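Local coordinates for protein carboxylic ester hydrolase (Aspergillus niger, PDB 7K4O) that is a fungal tannase, a serine esterase of the tannase and feruloyl esterase family that probably hydrolyses ester bonds of tannins, at residues K410-H415 against I486-N491. Residues are numbered along the deposited sequence; the frame is centred on the assembly and turned at random.
Sequences KVIHFH and IDWVEN
Lys410 and Val489 have the nearest CA atoms, 7.2 Å apart, where the start of strand 410-415 meets the C-terminal part of helix 481-491; the two short axes run antiparallel at 171° and come within 9.7 Å. Trp488 and Lys410 carry most of the contact. The CG of Trp488 stands anti to the backbone N (chi1 -168°), and the indole reaches from the helix across to the strand. Lys410 lies along one face of it. Its CB sits over the six-membered ring, 3.9 Å from the centroid, in a CH-pi contact; in the conformer described, one of two modelled, the chain, bent at chi2 and chi4, then follows the face toward the five-membered ring until CE comes 3.5 Å from Trp488 NE1. There NZ ends 5.1 Å from the five-membered centroid, at most a weak cation-pi attraction. The far rim of the indole meets the strand differently: Val411 O lies in the ring plane at the edge, 3.6 Å from CZ3, and Ile412 CG1 approaches the same carbon at 3.8 Å. Val489 CG2 meets Lys410 CG at 4.1 Å. Strand 410-415 belongs to the central sheet of this alpha/beta-hydrolase fold, paired with strands 205-209 and 455-460, and Arg456 of the latter also touches Trp488. Helix 481-491 packs against the sheet, Val489 and Glu490 reaching on to Tyr179. No hydrogen bond joins the segments; apolar and CH-pi packing largely holds them, chiefly lysine methylenes on the indole face, with Ile412 and the Val411 carbonyl at its edge, while NZ, distant from the ring and weakly hydrogen-bonded to Gly408 O, probably adds little.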
loop_
_atom_site.group_PDB
_atom_site.type_symbol
_atom_site.label_atom_id
_atom_site.label_comp_id
_atom_site.label_asym_id
_atom_site.label_seq_id
_atom_site.Cartn_x
_atom_site.Cartn_y
_atom_site.Cartn_z
ATOM N N LYS A 410 -3.651 8.947 15.079
ATOM C CA LYS A 410 -2.233 8.860 14.657
ATOM C C LYS A 410 -2.098 7.991 13.406
ATOM O O LYS A 410 -2.811 6.980 13.275
ATOM C CB LYS A 410 -1.384 8.250 15.774
ATOM C CG LYS A 410 -1.441 8.980 17.103
ATOM C CD LYS A 410 -0.975 10.392 17.040
ATOM C CE LYS A 410 -0.548 10.921 18.402
ATOM N NZ LYS A 410 -1.711 11.135 19.295
ATOM N N VAL A 411 -1.147 8.351 12.536
ATOM C CA VAL A 411 -0.808 7.543 11.352
ATOM C C VAL A 411 0.692 7.293 11.309
ATOM O O VAL A 411 1.468 8.266 11.433
ATOM C CB VAL A 411 -1.282 8.221 10.051
ATOM C CG1 VAL A 411 -0.840 7.451 8.823
ATOM C CG2 VAL A 411 -2.792 8.437 10.057
ATOM N N ILE A 412 1.059 6.067 11.022
ATOM C CA ILE A 412 2.419 5.650 10.572
ATOM C C ILE A 412 2.257 5.199 9.119
ATOM O O ILE A 412 1.508 4.258 8.856
ATOM C CB ILE A 412 3.022 4.527 11.445
ATOM C CG1 ILE A 412 3.306 5.022 12.851
ATOM C CG2 ILE A 412 4.244 3.949 10.762
ATOM C CD1 ILE A 412 3.681 3.931 13.809
ATOM N N HIS A 413 2.894 5.920 8.223
ATOM C CA HIS A 413 2.853 5.671 6.770
ATOM C C HIS A 413 4.277 5.325 6.322
ATOM O O HIS A 413 5.204 6.091 6.625
ATOM C CB HIS A 413 2.304 6.934 6.133
ATOM C CG HIS A 413 2.145 6.964 4.653
ATOM N ND1 HIS A 413 1.625 8.075 4.039
ATOM C CD2 HIS A 413 2.463 6.089 3.676
ATOM C CE1 HIS A 413 1.615 7.867 2.719
ATOM N NE2 HIS A 413 2.115 6.674 2.459
ATOM N N PHE A 414 4.428 4.248 5.589
ATOM C CA PHE A 414 5.772 3.856 5.088
ATOM C C PHE A 414 5.692 3.462 3.625
ATOM O O PHE A 414 4.637 3.091 3.110
ATOM C CB PHE A 414 6.392 2.745 5.938
ATOM C CG PHE A 414 5.667 1.440 5.897
ATOM C CD1 PHE A 414 4.561 1.227 6.716
ATOM C CD2 PHE A 414 6.100 0.416 5.068
ATOM C CE1 PHE A 414 3.855 0.044 6.619
ATOM C CE2 PHE A 414 5.404 -0.766 4.997
ATOM C CZ PHE A 414 4.300 -0.959 5.801
ATOM N N HIS A 415 6.841 3.512 2.949
ATOM C CA HIS A 415 6.915 3.214 1.509
ATOM C C HIS A 415 8.336 2.764 1.137
ATOM O O HIS A 415 9.284 3.483 1.498
ATOM C CB HIS A 415 6.454 4.450 0.727
ATOM C CG HIS A 415 5.988 4.152 -0.647
ATOM N ND1 HIS A 415 4.855 4.769 -1.173
ATOM C CD2 HIS A 415 6.486 3.344 -1.631
ATOM C CE1 HIS A 415 4.673 4.329 -2.406
ATOM N NE2 HIS A 415 5.641 3.446 -2.724
ATOM N N ILE A 486 1.023 0.919 19.026
ATOM C CA ILE A 486 0.485 0.753 20.401
ATOM C C ILE A 486 1.267 1.650 21.355
ATOM O O ILE A 486 0.641 2.310 22.220
ATOM C CB ILE A 486 0.530 -0.713 20.821
ATOM C CG1 ILE A 486 -0.537 -1.526 20.088
ATOM C CG2 ILE A 486 0.368 -0.823 22.333
ATOM C CD1 ILE A 486 -0.294 -2.982 20.131
ATOM N N ASP A 487 2.580 1.608 21.278
ATOM C CA ASP A 487 3.401 2.432 22.196
ATOM C C ASP A 487 3.084 3.928 22.034
ATOM O O ASP A 487 3.035 4.681 23.030
ATOM C CB ASP A 487 4.855 2.146 21.920
ATOM C CG ASP A 487 5.697 1.956 23.170
ATOM O OD1 ASP A 487 5.131 1.869 24.277
ATOM O OD2 ASP A 487 6.929 1.926 22.988
ATOM N N TRP A 488 2.872 4.383 20.810
ATOM C CA TRP A 488 2.542 5.784 20.521
ATOM C C TRP A 488 1.170 6.096 21.107
ATOM O O TRP A 488 1.019 7.050 21.906
ATOM C CB TRP A 488 2.618 6.025 19.029
ATOM C CG TRP A 488 2.584 7.460 18.633
ATOM C CD1 TRP A 488 2.721 8.568 19.422
ATOM C CD2 TRP A 488 2.509 7.944 17.274
ATOM N NE1 TRP A 488 2.731 9.697 18.655
ATOM C CE2 TRP A 488 2.619 9.345 17.336
ATOM C CE3 TRP A 488 2.392 7.323 16.034
ATOM C CZ2 TRP A 488 2.613 10.145 16.187
ATOM C CZ3 TRP A 488 2.373 8.112 14.897
ATOM C CH2 TRP A 488 2.469 9.500 14.984
ATOM N N VAL A 489 0.156 5.365 20.695
ATOM C CA VAL A 489 -1.245 5.671 21.049
ATOM C C VAL A 489 -1.505 5.439 22.547
ATOM O O VAL A 489 -2.134 6.305 23.184
ATOM C CB VAL A 489 -2.191 4.818 20.171
ATOM C CG1 VAL A 489 -3.598 4.906 20.718
ATOM C CG2 VAL A 489 -2.140 5.260 18.719
ATOM N N GLU A 490 -1.046 4.312 23.086
ATOM C CA GLU A 490 -1.430 3.905 24.444
ATOM C C GLU A 490 -0.424 4.406 25.480
ATOM O O GLU A 490 -0.852 4.586 26.643
ATOM C CB GLU A 490 -1.598 2.409 24.570
ATOM C CG GLU A 490 -2.616 1.857 23.566
ATOM C CD GLU A 490 -2.936 0.387 23.709
ATOM O OE1 GLU A 490 -2.753 -0.207 24.799
ATOM O OE2 GLU A 490 -3.357 -0.198 22.708
ATOM N N ASN A 491 0.830 4.551 25.126
ATOM C CA ASN A 491 1.891 4.791 26.147
ATOM C C ASN A 491 2.576 6.154 25.975
ATOM O O ASN A 491 3.502 6.428 26.767
ATOM C CB ASN A 491 2.915 3.670 26.144
ATOM C CG ASN A 491 2.269 2.306 26.323
ATOM O OD1 ASN A 491 1.266 2.183 27.004
ATOM N ND2 ASN A 491 2.823 1.275 25.717
#